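Uncharacterized protein Atu2452 (Agrobacterium tumefaciens, PDB 2R8B) is of unknown function but probably acts as a hydrolase, being related to the dienelactone hydrolase family of the alpha/beta-hydrolase clan. Local coordinates at residues Phe79-Gly82 and Ala83-Leu86; Val98-Gly102 and Ala103-Phe107; Ala128-Ile131 and Lys132-Glu136; Glu197-Pro200 and Ile201-Val204; Ala209-Glu212 and Ser213-Gln217. All coordinates share one frame; numbering follows the deposited sequence.

The five contacts are all local, and the chemistry of each follows its place in an alpha/beta-hydrolase fold. Contacts 1, 3 and 5 lie on helices 75-85, 117-138 and 204-217 that flank the main sheet: contact 1 sets Leu85 on Phe81, contact 3 buries an amide on an aromatic ring, and contact 5 pairs leucines inward with a Glu-Lys salt bridge nearer solvent. Contact 2, a two-stranded hairpin outside that sheet, turns an arginine to a sulfate ion. Contact 4 is an irregular loop round a buried aspartate that probably belongs to a catalytic triad; it ends at Val204, the first residue of the helix carrying contact 5, about 5 Å away at the nearest atoms.

Contact 1: residues Phe79-Gly82 and Ala83-Leu86; sequences FDFG and ARLL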
loop_
_atom_site.group_PDB
_atom_site.type_symbol
_atom_site.label_atom_id
_atom_site.label_comp_id
_atom_site.label_asym_id
_atom_site.label_seq_id
_atom_site.Cartn_x
_atom_site.Cartn_y
_atom_site.Cartn_z
ATOM N N PHE A 79 -3.311 8.183 9.045
ATOM C CA PHE A 79 -3.680 7.591 10.325
ATOM C C PHE A 79 -5.168 7.673 10.645
ATOM O O PHE A 79 -5.795 6.626 10.776
ATOM C CB PHE A 79 -2.839 8.162 11.483
ATOM C CG PHE A 79 -2.932 7.368 12.784
ATOM C CD1 PHE A 79 -2.338 6.115 12.896
ATOM C CD2 PHE A 79 -3.579 7.910 13.898
ATOM C CE1 PHE A 79 -2.394 5.401 14.059
ATOM C CE2 PHE A 79 -3.636 7.217 15.100
ATOM C CZ PHE A 79 -3.040 5.951 15.187
ATOM N N ASP A 80 -5.755 8.865 10.793
ATOM C CA ASP A 80 -7.137 8.879 11.305
ATOM C C ASP A 80 -8.066 8.502 10.198
ATOM O O ASP A 80 -9.137 7.947 10.438
ATOM C CB ASP A 80 -7.553 10.195 11.958
ATOM C CG ASP A 80 -6.377 10.992 12.420
ATOM O OD1 ASP A 80 -6.398 11.490 13.559
ATOM O OD2 ASP A 80 -5.414 11.091 11.609
ATOM N N PHE A 81 -7.636 8.764 8.975
ATOM C CA PHE A 81 -8.393 8.323 7.825
ATOM C C PHE A 81 -8.759 6.842 7.921
ATOM O O PHE A 81 -9.929 6.467 7.773
ATOM C CB PHE A 81 -7.617 8.564 6.559
ATOM C CG PHE A 81 -8.355 8.137 5.352
ATOM C CD1 PHE A 81 -9.563 8.748 5.012
ATOM C CD2 PHE A 81 -7.876 7.112 4.549
ATOM C CE1 PHE A 81 -10.267 8.365 3.868
ATOM C CE2 PHE A 81 -8.575 6.733 3.381
ATOM C CZ PHE A 81 -9.770 7.350 3.056
ATOM N N GLY A 82 -7.742 6.019 8.170
ATOM C CA GLY A 82 -7.906 4.596 8.460
ATOM C C GLY A 82 -8.312 4.196 9.889
ATOM O O GLY A 82 -8.633 3.048 10.137
ATOM N N ALA A 83 -8.298 5.106 10.848
ATOM C CA ALA A 83 -8.877 4.755 12.148
ATOM C C ALA A 83 -10.393 4.759 12.009
ATOM O O ALA A 83 -11.098 3.838 12.474
ATOM C CB ALA A 83 -8.409 5.723 13.261
ATOM N N ARG A 84 -10.851 5.824 11.352
ATOM C CA ARG A 84 -12.222 6.037 10.924
ATOM C C ARG A 84 -12.662 4.863 10.036
ATOM O O ARG A 84 -13.787 4.425 10.120
ATOM C CB ARG A 84 -12.292 7.348 10.121
ATOM C CG ARG A 84 -13.389 8.392 10.486
ATOM C CD ARG A 84 -13.736 9.301 9.218
ATOM N NE ARG A 84 -12.654 10.217 8.801
ATOM C CZ ARG A 84 -11.803 10.006 7.794
ATOM N NH1 ARG A 84 -11.885 8.899 7.056
ATOM N NH2 ARG A 84 -10.865 10.904 7.522
ATOM N N LEU A 85 -11.782 4.333 9.199
ATOM C CA LEU A 85 -12.240 3.280 8.313
ATOM C C LEU A 85 -12.472 1.916 8.950
ATOM O O LEU A 85 -13.416 1.229 8.599
ATOM C CB LEU A 85 -11.311 3.119 7.123
ATOM C CG LEU A 85 -11.699 4.053 5.998
ATOM C CD1 LEU A 85 -10.566 4.170 4.987
ATOM C CD2 LEU A 85 -12.967 3.532 5.377
ATOM N N LEU A 86 -11.581 1.483 9.830
ATOM C CA LEU A 86 -11.722 0.172 10.434
ATOM C C LEU A 86 -11.670 0.376 11.937
ATOM O O LEU A 86 -10.606 0.357 12.591
ATOM C CB LEU A 86 -10.715 -0.833 9.872
ATOM C CG LEU A 86 -11.107 -1.336 8.469
ATOM C CD1 LEU A 86 -9.935 -1.967 7.744
ATOM C CD2 LEU A 86 -12.309 -2.282 8.488
#
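Asp80 O receives the straightest bond of this turn, from Arg84 N at 2.9 Å with an N-H...O angle of 169°. The other backbone links are weaker. Ala83 N divides its hydrogen between Phe79 O and Asp80 O, both bonds being bent, so Asp80 O serves two donors. Leu85 N reaches Phe81 O at 3.2 Å, again weakly, and a long bond of 3.4 Å joins Leu86 N to Gly82 O. These bonds belong to the weakly bonded C-terminal half of helix 75-85, the crossover helix of the beta-alpha-beta unit between strands 64-68 and 90-94. The Phe81 side chain, its CG anti to the backbone N (chi1 -180°), runs alongside that of Leu85, whose CD1 stands over one ring face in a CH-pi contact, 4.0 Å from the ring centroid. Arg84 bends at chi3 and folds back beside the same ring, with the two planes 70° apart. Its NH1 comes within 3.2 Å of Phe81 O, yet the angle is too poor for a hydrogen bond. Ile237 of helix 234-244 touches Phe81, and Leu86 O accepts a weak bond from Arg56 NH2.

Contact 2: residues Val98-Gly102 and Ala103-Phe107; sequences VSEHG and AARFF. With SO4 (sulfate ion), chain C.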
loop_
_atom_site.group_PDB
_atom_site.type_symbol
_atom_site.label_atom_id
_atom_site.label_comp_id
_atom_site.label_asym_id
_atom_site.label_seq_id
_atom_site.Cartn_x
_atom_site.Cartn_y
_atom_site.Cartn_z
ATOM N N VAL A 98 13.315 7.337 3.457
ATOM C CA VAL A 98 14.154 8.064 2.510
ATOM C C VAL A 98 13.679 9.515 2.509
ATOM O O VAL A 98 12.483 9.778 2.544
ATOM C CB VAL A 98 14.068 7.450 1.084
ATOM C CG1 VAL A 98 15.126 8.061 0.173
ATOM C CG2 VAL A 98 14.204 5.927 1.132
ATOM N N SER A 99 14.602 10.460 2.493
ATOM C CA SER A 99 14.205 11.850 2.451
ATOM C C SER A 99 14.742 12.445 1.142
ATOM O O SER A 99 15.928 12.339 0.881
ATOM C CB SER A 99 14.751 12.542 3.695
ATOM O OG SER A 99 15.204 13.849 3.429
ATOM N N GLU A 100 13.880 13.028 0.305
ATOM C CA GLU A 100 14.301 13.561 -1.000
ATOM C C GLU A 100 14.484 15.087 -0.962
ATOM O O GLU A 100 13.553 15.827 -1.302
ATOM C CB GLU A 100 13.293 13.173 -2.070
ATOM C CG GLU A 100 13.902 12.990 -3.448
ATOM C CD GLU A 100 12.923 12.354 -4.434
ATOM O OE1 GLU A 100 13.006 11.128 -4.689
ATOM O OE2 GLU A 100 12.053 13.081 -4.943
ATOM N N HIS A 101 15.702 15.538 -0.611
ATOM C CA HIS A 101 15.927 16.836 0.079
ATOM C C HIS A 101 14.601 17.335 0.690
ATOM O O HIS A 101 13.861 18.094 0.063
ATOM C CB HIS A 101 16.614 17.960 -0.778
ATOM C CG HIS A 101 17.035 17.554 -2.170
ATOM N ND1 HIS A 101 16.278 16.720 -2.985
ATOM C CD2 HIS A 101 18.107 17.938 -2.915
ATOM C CE1 HIS A 101 16.887 16.569 -4.147
ATOM N NE2 HIS A 101 17.995 17.304 -4.134
ATOM N N GLY A 102 14.276 16.878 1.892
ATOM C CA GLY A 102 13.009 17.260 2.507
ATOM C C GLY A 102 11.922 16.198 2.443
ATOM O O GLY A 102 11.645 15.545 3.445
ATOM N N ALA A 103 11.305 16.023 1.272
ATOM C CA ALA A 103 10.151 15.106 1.130
ATOM C C ALA A 103 10.451 13.609 1.437
ATOM O O ALA A 103 11.322 12.980 0.825
ATOM C CB ALA A 103 9.480 15.282 -0.226
ATOM N N ALA A 104 9.724 13.050 2.399
ATOM C CA ALA A 104 9.935 11.660 2.775
ATOM C C ALA A 104 9.250 10.671 1.810
ATOM O O ALA A 104 8.133 10.932 1.322
ATOM C CB ALA A 104 9.477 11.441 4.185
ATOM N N ARG A 105 9.928 9.556 1.519
ATOM C CA ARG A 105 9.364 8.473 0.685
ATOM C C ARG A 105 9.846 7.140 1.176
ATOM O O ARG A 105 10.711 7.089 2.058
ATOM C CB ARG A 105 9.666 8.626 -0.817
ATOM C CG ARG A 105 10.952 9.365 -1.172
ATOM C CD ARG A 105 11.059 9.741 -2.636
ATOM N NE ARG A 105 11.057 8.537 -3.451
ATOM C CZ ARG A 105 10.115 8.228 -4.349
ATOM N NH1 ARG A 105 10.195 7.077 -5.024
ATOM N NH2 ARG A 105 9.105 9.072 -4.595
ATOM N N PHE A 106 9.280 6.075 0.608
ATOM C CA PHE A 106 9.599 4.726 1.027
ATOM C C PHE A 106 10.733 3.988 0.296
ATOM O O PHE A 106 11.047 2.845 0.678
ATOM C CB PHE A 106 8.352 3.865 0.994
ATOM C CG PHE A 106 7.417 4.155 2.099
ATOM C CD1 PHE A 106 6.307 4.973 1.888
ATOM C CD2 PHE A 106 7.657 3.649 3.381
ATOM C CE1 PHE A 106 5.419 5.286 2.944
ATOM C CE2 PHE A 106 6.797 3.945 4.433
ATOM C CZ PHE A 106 5.668 4.767 4.206
ATOM N N PHE A 107 11.322 4.594 -0.745
ATOM C CA PHE A 107 12.459 3.998 -1.497
ATOM C C PHE A 107 12.961 4.987 -2.500
ATOM O O PHE A 107 12.250 5.907 -2.873
ATOM C CB PHE A 107 12.105 2.691 -2.209
ATOM C CG PHE A 107 11.058 2.847 -3.273
ATOM C CD1 PHE A 107 9.707 2.891 -2.933
ATOM C CD2 PHE A 107 11.420 2.951 -4.601
ATOM C CE1 PHE A 107 8.723 3.038 -3.880
ATOM C CE2 PHE A 107 10.460 3.116 -5.564
ATOM C CZ PHE A 107 9.079 3.154 -5.186
HETATM S S SO4 C . 7.261 6.670 -6.757
HETATM O O1 SO4 C . 6.905 5.397 -6.144
HETATM O O2 SO4 C . 7.181 7.705 -5.733
HETATM O O3 SO4 C . 8.656 6.588 -7.186
HETATM O O4 SO4 C . 6.364 7.045 -7.872
#
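Arg105 leaves its strand with chi1 at 28° and bends at chi3 (-62°), which carries its chain past Glu100, itself extended beyond CG. The two residues stand on the same face of a beta hairpin formed by strands 98-100 and 103-105, with His101 and Gly102 at its tip. The hairpin is held by backbone bonds: Val98 and Arg105 make a hydrogen-bonded antiparallel pair, linked N to O in both directions, and Glu100 N donates to Ala103 O, while the return bond from Ala103 N to Glu100 O is weak. On the shared face Glu100 OE1 lies 3.5 Å from Arg105 NE, a salt bridge of charges alone, because the oxygen sits well out of the guanidinium plane and no N-H points at it. Glu100 OE2 pairs with Arg109, so the carboxylate faces two arginines, Arg105 and Arg109. The guanidinium has firmer holds elsewhere. NE donates to Phe107 O at 2.9 Å, and NH1 adds a weak bond to the same carbonyl, fixing the group's rotation. Its outer edge then grips a sulfate ion, probably from the crystallisation liquor: NH2 donates to sulfate O2 at 2.6 Å and NH1 to sulfate O3 at 2.7 Å. Asn150 and Asn153 of helix 150-161 also bind the sulfate, and the Arg105 side chain lies near, without touching, the residues of a presumed Ser-His-Asp triad. Beside the anion, Arg105 NH1 stands 4.0 Å above the plane of the Phe107 ring, displaced toward the rim.

Contact 3: residues Ala128-Ile131 and Lys132-Glu136; sequences ADFI and KANRE
Asn134 and Phe130, one helical turn apart, form the close-fitting side of this contact. The amide nitrogen ND2 stands 3.8 Å above the Phe130 ring, over its centre, with the amide and ring planes 67° apart. With CG of Phe130 anti to its own backbone N (chi1 179°), the ring lies on the side that Asn134 covers; CG of Asn134, beside its backbone N (chi1 -74°), brings the amide back over it. From there ND2 donates to Phe130 O at 2.8 Å, coming from above the carbonyl plane, while Asn134 N reaches the same oxygen at 3.0 Å in the ordinary helical way. Two donors thus grip one carbonyl. Tyr51 and His53 meet the ring edge-to-face, and Ile131 turns to Val66 and Val143 of the central sheet, so this flank of helix 117-138 is buried in the alpha/beta-hydrolase core.

The solvent flank is looser. Lys132, bent at chi2, lays its aliphatic part along the backbone, CD being 3.4 Å from Ala128 O, and its ammonium leads outward. Asp129 OD1 and Lys132 NZ stay 5.7 Å apart, a favourable pairing of charges at most, without contact. Since ND2 also gives a weak bond to Lys48 O, the chemistry implies that a buried amide nitrogen can sit against an aromatic face while its N-H groups are met by main-chain oxygens.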
loop_
_atom_site.group_PDB
_atom_site.type_symbol
_atom_site.label_atom_id
_atom_site.label_comp_id
_atom_site.label_asym_id
_atom_site.label_seq_id
_atom_site.Cartn_x
_atom_site.Cartn_y
_atom_site.Cartn_z
ATOM N N ALA A 128 7.913 -5.832 4.770
ATOM C CA ALA A 128 7.446 -7.166 5.072
ATOM C C ALA A 128 7.708 -7.497 6.550
ATOM O O ALA A 128 6.790 -7.866 7.274
ATOM C CB ALA A 128 8.133 -8.156 4.195
ATOM N N ASP A 129 8.956 -7.339 6.989
ATOM C CA ASP A 129 9.355 -7.714 8.335
ATOM C C ASP A 129 8.588 -6.947 9.392
ATOM O O ASP A 129 8.061 -7.547 10.347
ATOM C CB ASP A 129 10.854 -7.502 8.506
ATOM C CG ASP A 129 11.652 -8.567 7.803
ATOM O OD1 ASP A 129 11.072 -9.664 7.629
ATOM O OD2 ASP A 129 12.831 -8.323 7.424
ATOM N N PHE A 130 8.548 -5.628 9.187
ATOM C CA PHE A 130 7.846 -4.667 9.993
ATOM C C PHE A 130 6.407 -5.134 10.128
ATOM O O PHE A 130 5.918 -5.326 11.228
ATOM C CB PHE A 130 7.941 -3.323 9.276
ATOM C CG PHE A 130 7.229 -2.189 9.958
ATOM C CD1 PHE A 130 7.780 -1.557 11.065
ATOM C CD2 PHE A 130 6.048 -1.691 9.445
ATOM C CE1 PHE A 130 7.137 -0.477 11.685
ATOM C CE2 PHE A 130 5.410 -0.610 10.056
ATOM C CZ PHE A 130 5.956 -0.017 11.182
ATOM N N ILE A 131 5.737 -5.381 9.017
ATOM C CA ILE A 131 4.374 -5.903 9.084
ATOM C C ILE A 131 4.261 -7.255 9.850
ATOM O O ILE A 131 3.523 -7.322 10.816
ATOM C CB ILE A 131 3.699 -5.905 7.670
ATOM C CG1 ILE A 131 3.458 -4.462 7.215
ATOM C CG2 ILE A 131 2.362 -6.663 7.698
ATOM C CD1 ILE A 131 3.345 -4.290 5.742
ATOM N N LYS A 132 4.983 -8.304 9.456
ATOM C CA LYS A 132 4.994 -9.585 10.206
ATOM C C LYS A 132 5.233 -9.412 11.728
ATOM O O LYS A 132 4.638 -10.129 12.564
ATOM C CB LYS A 132 6.066 -10.548 9.670
ATOM C CG LYS A 132 5.766 -11.186 8.306
ATOM C CD LYS A 132 7.046 -11.292 7.455
ATOM C CE LYS A 132 6.877 -12.188 6.217
ATOM N NZ LYS A 132 7.125 -13.625 6.585
ATOM N N ALA A 133 6.139 -8.486 12.061
ATOM C CA ALA A 133 6.576 -8.281 13.439
ATOM C C ALA A 133 5.460 -7.626 14.253
ATOM O O ALA A 133 5.272 -7.970 15.407
ATOM C CB ALA A 133 7.889 -7.463 13.498
ATOM N N ASN A 134 4.693 -6.724 13.637
ATOM C CA ASN A 134 3.550 -6.091 14.324
ATOM C C ASN A 134 2.333 -6.986 14.420
ATOM O O ASN A 134 1.632 -6.945 15.418
ATOM C CB ASN A 134 3.170 -4.766 13.670
ATOM C CG ASN A 134 4.148 -3.678 13.988
ATOM O OD1 ASN A 134 4.076 -3.030 15.013
ATOM N ND2 ASN A 134 5.078 -3.476 13.105
ATOM N N ARG A 135 2.055 -7.736 13.357
ATOM C CA ARG A 135 1.200 -8.910 13.422
ATOM C C ARG A 135 1.441 -9.666 14.758
ATOM O O ARG A 135 0.535 -9.817 15.546
ATOM C CB ARG A 135 1.552 -9.804 12.240
ATOM C CG ARG A 135 0.647 -10.972 12.020
ATOM C CD ARG A 135 -0.490 -10.471 11.198
ATOM N NE ARG A 135 -1.158 -11.443 10.312
ATOM C CZ ARG A 135 -0.615 -12.352 9.489
ATOM N NH1 ARG A 135 0.720 -12.533 9.349
ATOM N NH2 ARG A 135 -1.471 -13.098 8.778
ATOM N N GLU A 136 2.661 -10.110 15.035
ATOM C CA GLU A 136 2.953 -10.776 16.309
ATOM C C GLU A 136 2.552 -9.892 17.474
ATOM O O GLU A 136 1.723 -10.276 18.279
ATOM C CB GLU A 136 4.443 -11.121 16.438
ATOM C CG GLU A 136 4.973 -12.242 15.468
ATOM C CD GLU A 136 5.111 -13.669 16.144
ATOM O OE1 GLU A 136 5.323 -14.671 15.379
ATOM O OE2 GLU A 136 5.018 -13.773 17.421
#

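Contact 4: residues Glu197-Pro200 and Ile201-Val204; sequences ERDP and ICPV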
loop_
_atom_site.group_PDB
_atom_site.type_symbol
_atom_site.label_atom_id
_atom_site.label_comp_id
_atom_site.label_asym_id
_atom_site.label_seq_id
_atom_site.Cartn_x
_atom_site.Cartn_y
_atom_site.Cartn_z
ATOM N N GLU A 197 -7.328 8.720 -15.282
ATOM C CA GLU A 197 -6.919 8.405 -16.602
ATOM C C GLU A 197 -6.038 9.472 -17.291
ATOM O O GLU A 197 -5.512 9.206 -18.359
ATOM C CB GLU A 197 -8.059 7.830 -17.436
ATOM C CG GLU A 197 -9.226 8.685 -17.591
ATOM C CD GLU A 197 -10.444 7.949 -18.136
ATOM O OE1 GLU A 197 -10.830 6.885 -17.605
ATOM O OE2 GLU A 197 -11.032 8.470 -19.106
ATOM N N ARG A 198 -5.822 10.639 -16.667
ATOM C CA ARG A 198 -4.916 11.668 -17.236
ATOM C C ARG A 198 -3.857 12.109 -16.245
ATOM O O ARG A 198 -3.395 13.261 -16.211
ATOM C CB ARG A 198 -5.670 12.847 -17.790
ATOM C CG ARG A 198 -6.163 12.580 -19.139
ATOM C CD ARG A 198 -7.259 13.553 -19.517
ATOM N NE ARG A 198 -8.515 12.956 -19.108
ATOM C CZ ARG A 198 -9.481 12.590 -19.943
ATOM N NH1 ARG A 198 -9.332 12.795 -21.241
ATOM N NH2 ARG A 198 -10.596 12.029 -19.458
ATOM N N ASP A 199 -3.439 11.110 -15.497
ATOM C CA ASP A 199 -2.532 11.232 -14.425
ATOM C C ASP A 199 -1.164 11.285 -15.059
ATOM O O ASP A 199 -0.686 10.303 -15.661
ATOM C CB ASP A 199 -2.740 10.008 -13.571
ATOM C CG ASP A 199 -1.945 10.032 -12.335
ATOM O OD1 ASP A 199 -0.925 10.780 -12.295
ATOM O OD2 ASP A 199 -2.331 9.275 -11.412
ATOM N N PRO A 200 -0.495 12.440 -14.937
ATOM C CA PRO A 200 0.738 12.536 -15.707
ATOM C C PRO A 200 1.811 11.623 -15.060
ATOM O O PRO A 200 2.837 11.347 -15.658
ATOM C CB PRO A 200 1.103 14.024 -15.591
ATOM C CG PRO A 200 0.543 14.443 -14.286
ATOM C CD PRO A 200 -0.701 13.620 -14.069
ATOM N N ILE A 201 1.566 11.157 -13.846
ATOM C CA ILE A 201 2.538 10.312 -13.190
ATOM C C ILE A 201 2.256 8.820 -13.426
ATOM O O ILE A 201 3.175 7.988 -13.306
ATOM C CB ILE A 201 2.642 10.647 -11.681
ATOM C CG1 ILE A 201 3.455 11.945 -11.502
ATOM C CG2 ILE A 201 3.331 9.533 -10.935
ATOM C CD1 ILE A 201 3.077 12.764 -10.289
ATOM N N CYS A 202 1.006 8.476 -13.763
ATOM C CA CYS A 202 0.630 7.072 -13.851
ATOM C C CYS A 202 -0.006 6.799 -15.163
ATOM O O CYS A 202 -1.212 7.036 -15.328
ATOM C CB CYS A 202 -0.320 6.720 -12.740
ATOM S SG CYS A 202 0.315 7.267 -11.204
ATOM N N PRO A 203 0.812 6.394 -16.129
ATOM C CA PRO A 203 0.351 6.006 -17.439
ATOM C C PRO A 203 -0.718 4.953 -17.310
ATOM O O PRO A 203 -0.581 4.033 -16.531
ATOM C CB PRO A 203 1.606 5.420 -18.115
ATOM C CG PRO A 203 2.756 6.002 -17.406
ATOM C CD PRO A 203 2.281 6.342 -16.005
ATOM N N VAL A 204 -1.791 5.127 -18.063
ATOM C CA VAL A 204 -2.940 4.243 -18.089
ATOM C C VAL A 204 -2.526 2.808 -18.321
ATOM O O VAL A 204 -2.917 1.878 -17.572
ATOM C CB VAL A 204 -3.909 4.694 -19.213
ATOM C CG1 VAL A 204 -4.927 3.624 -19.565
ATOM C CG2 VAL A 204 -4.613 5.984 -18.790
#
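The carboxylate of Asp199 has Cys202 over one face, with CB of Cys202 3.7 Å from CG of Asp199 and the Cys202 backbone N above OD1, while Ile201 N lies out beyond OD1. Ile201 N donates to OD1 of Asp199 at 3.0 Å, arriving on the anti side and 35° out of the carboxylate plane; Cys202 N adds a weak bond to the same oxygen. At the other end OD2 is hydrogen-bonded to His173 ND1 and His230 ND1, so both oxygens are engaged and the group is fixed in rotation. Its CG lies anti to the backbone N (chi1 -175°), which brings the carboxylate over the following residues.

The bond from Ile201 N closes an Asx turn. Cys202 N also donates to Asp199 O, at 3.1 Å, and the backbone angles of Pro200 and Ile201 make residues 199-202 a type I beta turn. With proline second, this is an Asx-Pro turn. An aspartate held in a loop after a late strand and bonded to a histidine is what the alpha/beta-hydrolase fold uses as the acid of its catalytic triad, and Asp199 with His230 is consistent with that role. Van der Waals contact joins the loop's ends: CG2 of Val204 lies 4.1 Å from CB of Glu197 and also rests against Glu197 O.

The loop leads from strand 190-196 to helix 204-217, with Pro203 at the N-cap. Glu197 and Val204 both rest on Trp225 of the edge strand 220-226, and the Glu197 backbone is hydrogen-bonded to that of His226.

Contact 5: residues Ala209-Glu212 and Ser213-Gln217; sequences ALEE and SLKAQ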
loop_
_atom_site.group_PDB
_atom_site.type_symbol
_atom_site.label_atom_id
_atom_site.label_comp_id
_atom_site.label_asym_id
_atom_site.label_seq_id
_atom_site.Cartn_x
_atom_site.Cartn_y
_atom_site.Cartn_z
ATOM N N ALA A 209 -1.839 -2.644 -16.725
ATOM C CA ALA A 209 -0.936 -3.810 -16.735
ATOM C C ALA A 209 -0.624 -4.332 -15.346
ATOM O O ALA A 209 -0.585 -5.521 -15.122
ATOM C CB ALA A 209 0.335 -3.500 -17.469
ATOM N N LEU A 210 -0.380 -3.448 -14.408
ATOM C CA LEU A 210 -0.269 -3.884 -13.020
ATOM C C LEU A 210 -1.526 -4.698 -12.604
ATOM O O LEU A 210 -1.432 -5.777 -12.007
ATOM C CB LEU A 210 -0.110 -2.663 -12.140
ATOM C CG LEU A 210 0.110 -2.986 -10.665
ATOM C CD1 LEU A 210 1.322 -3.944 -10.452
ATOM C CD2 LEU A 210 0.155 -1.675 -9.775
ATOM N N GLU A 211 -2.698 -4.150 -12.927
ATOM C CA GLU A 211 -3.980 -4.823 -12.795
ATOM C C GLU A 211 -4.001 -6.274 -13.206
ATOM O O GLU A 211 -4.426 -7.142 -12.434
ATOM C CB GLU A 211 -5.021 -4.117 -13.653
ATOM C CG GLU A 211 -6.392 -4.133 -12.984
ATOM C CD GLU A 211 -7.536 -4.257 -13.952
ATOM O OE1 GLU A 211 -7.551 -3.529 -14.973
ATOM O OE2 GLU A 211 -8.433 -5.074 -13.652
ATOM N N GLU A 212 -3.576 -6.524 -14.438
ATOM C CA GLU A 212 -3.521 -7.872 -14.940
ATOM C C GLU A 212 -2.497 -8.701 -14.246
ATOM O O GLU A 212 -2.713 -9.879 -14.062
ATOM C CB GLU A 212 -3.278 -7.918 -16.432
ATOM C CG GLU A 212 -4.583 -7.959 -17.226
ATOM C CD GLU A 212 -4.868 -6.623 -17.942
ATOM O OE1 GLU A 212 -5.671 -5.794 -17.397
ATOM O OE2 GLU A 212 -4.261 -6.402 -19.040
ATOM N N SER A 213 -1.392 -8.097 -13.843
ATOM C CA SER A 213 -0.363 -8.833 -13.131
ATOM C C SER A 213 -0.875 -9.374 -11.800
ATOM O O SER A 213 -0.774 -10.565 -11.508
ATOM C CB SER A 213 0.836 -7.934 -12.873
ATOM O OG SER A 213 1.363 -7.429 -14.092
ATOM N N LEU A 214 -1.415 -8.490 -10.981
ATOM C CA LEU A 214 -2.024 -8.890 -9.709
ATOM C C LEU A 214 -3.153 -9.910 -9.909
ATOM O O LEU A 214 -3.312 -10.872 -9.150
ATOM C CB LEU A 214 -2.535 -7.625 -8.988
ATOM C CG LEU A 214 -1.357 -6.738 -8.554
ATOM C CD1 LEU A 214 -1.778 -5.439 -7.896
ATOM C CD2 LEU A 214 -0.465 -7.533 -7.615
ATOM N N LYS A 215 -3.909 -9.686 -10.976
ATOM C CA LYS A 215 -5.060 -10.491 -11.266
ATOM C C LYS A 215 -4.611 -11.900 -11.543
ATOM O O LYS A 215 -5.366 -12.848 -11.343
ATOM C CB LYS A 215 -5.809 -9.920 -12.452
ATOM C CG LYS A 215 -7.253 -10.313 -12.477
ATOM C CD LYS A 215 -7.987 -9.624 -13.607
ATOM C CE LYS A 215 -8.656 -8.341 -13.128
ATOM N NZ LYS A 215 -9.197 -7.655 -14.337
ATOM N N ALA A 216 -3.371 -12.048 -11.987
ATOM C CA ALA A 216 -2.840 -13.374 -12.339
ATOM C C ALA A 216 -2.314 -14.107 -11.094
ATOM O O ALA A 216 -2.121 -15.307 -11.121
ATOM C CB ALA A 216 -1.757 -13.260 -13.453
ATOM N N GLN A 217 -2.104 -13.391 -9.995
ATOM C CA GLN A 217 -1.611 -14.035 -8.787
ATOM C C GLN A 217 -2.725 -14.785 -8.127
ATOM O O GLN A 217 -2.469 -15.663 -7.313
ATOM C CB GLN A 217 -1.104 -13.019 -7.807
ATOM C CG GLN A 217 0.264 -12.545 -8.038
ATOM C CD GLN A 217 0.609 -11.460 -7.067
ATOM O OE1 GLN A 217 -0.151 -10.512 -6.872
ATOM N NE2 GLN A 217 1.745 -11.590 -6.427
#
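Ser213 turns back along the helix to share the carbonyl of Ala209. Its OG lies anti to the carbonyl carbon (chi1 -58°), and from there it donates to Ala209 O at 2.9 Å, while Ser213 N reaches the same oxygen at 3.0 Å in the regular helical bond. The two donors approach from opposite faces of the carbonyl plane, OG standing 35° out of it. The hydroxyl thus finds its acceptor within the helix, a familiar habit of serine there.

Glu211 carries the charged part. Its chain bends at chi2 and runs alongside Lys215, one turn on, with both pointing the same way. Lys215 NZ is 2.8 Å from Glu211 OE2, a salt bridge that includes a hydrogen bond; the ammonium meets the oxygen from above the carboxylate plane. Lys215 N also donates to Glu211 O, so the two residues are tied by backbone and side chain alike.

Glu212, on the exposed side, touches mostly through its main chain and CB. Its O accepts a weak bond from Ala216 N, and OE1 remains 5.0 Å from Lys215 NZ, which may add a weak long-range attraction but makes no bond. The buried side is apolar: Leu210 CG and Leu214 CD1 are 4.2 Å apart.

Helix 204-217 is the crossover between parallel strands 190-196 and 220-226. Glu211, Leu214 and Lys215 touch Val221 of the latter, the outermost strand, whereas Leu210 reaches loop residues Pro174 and Ile176.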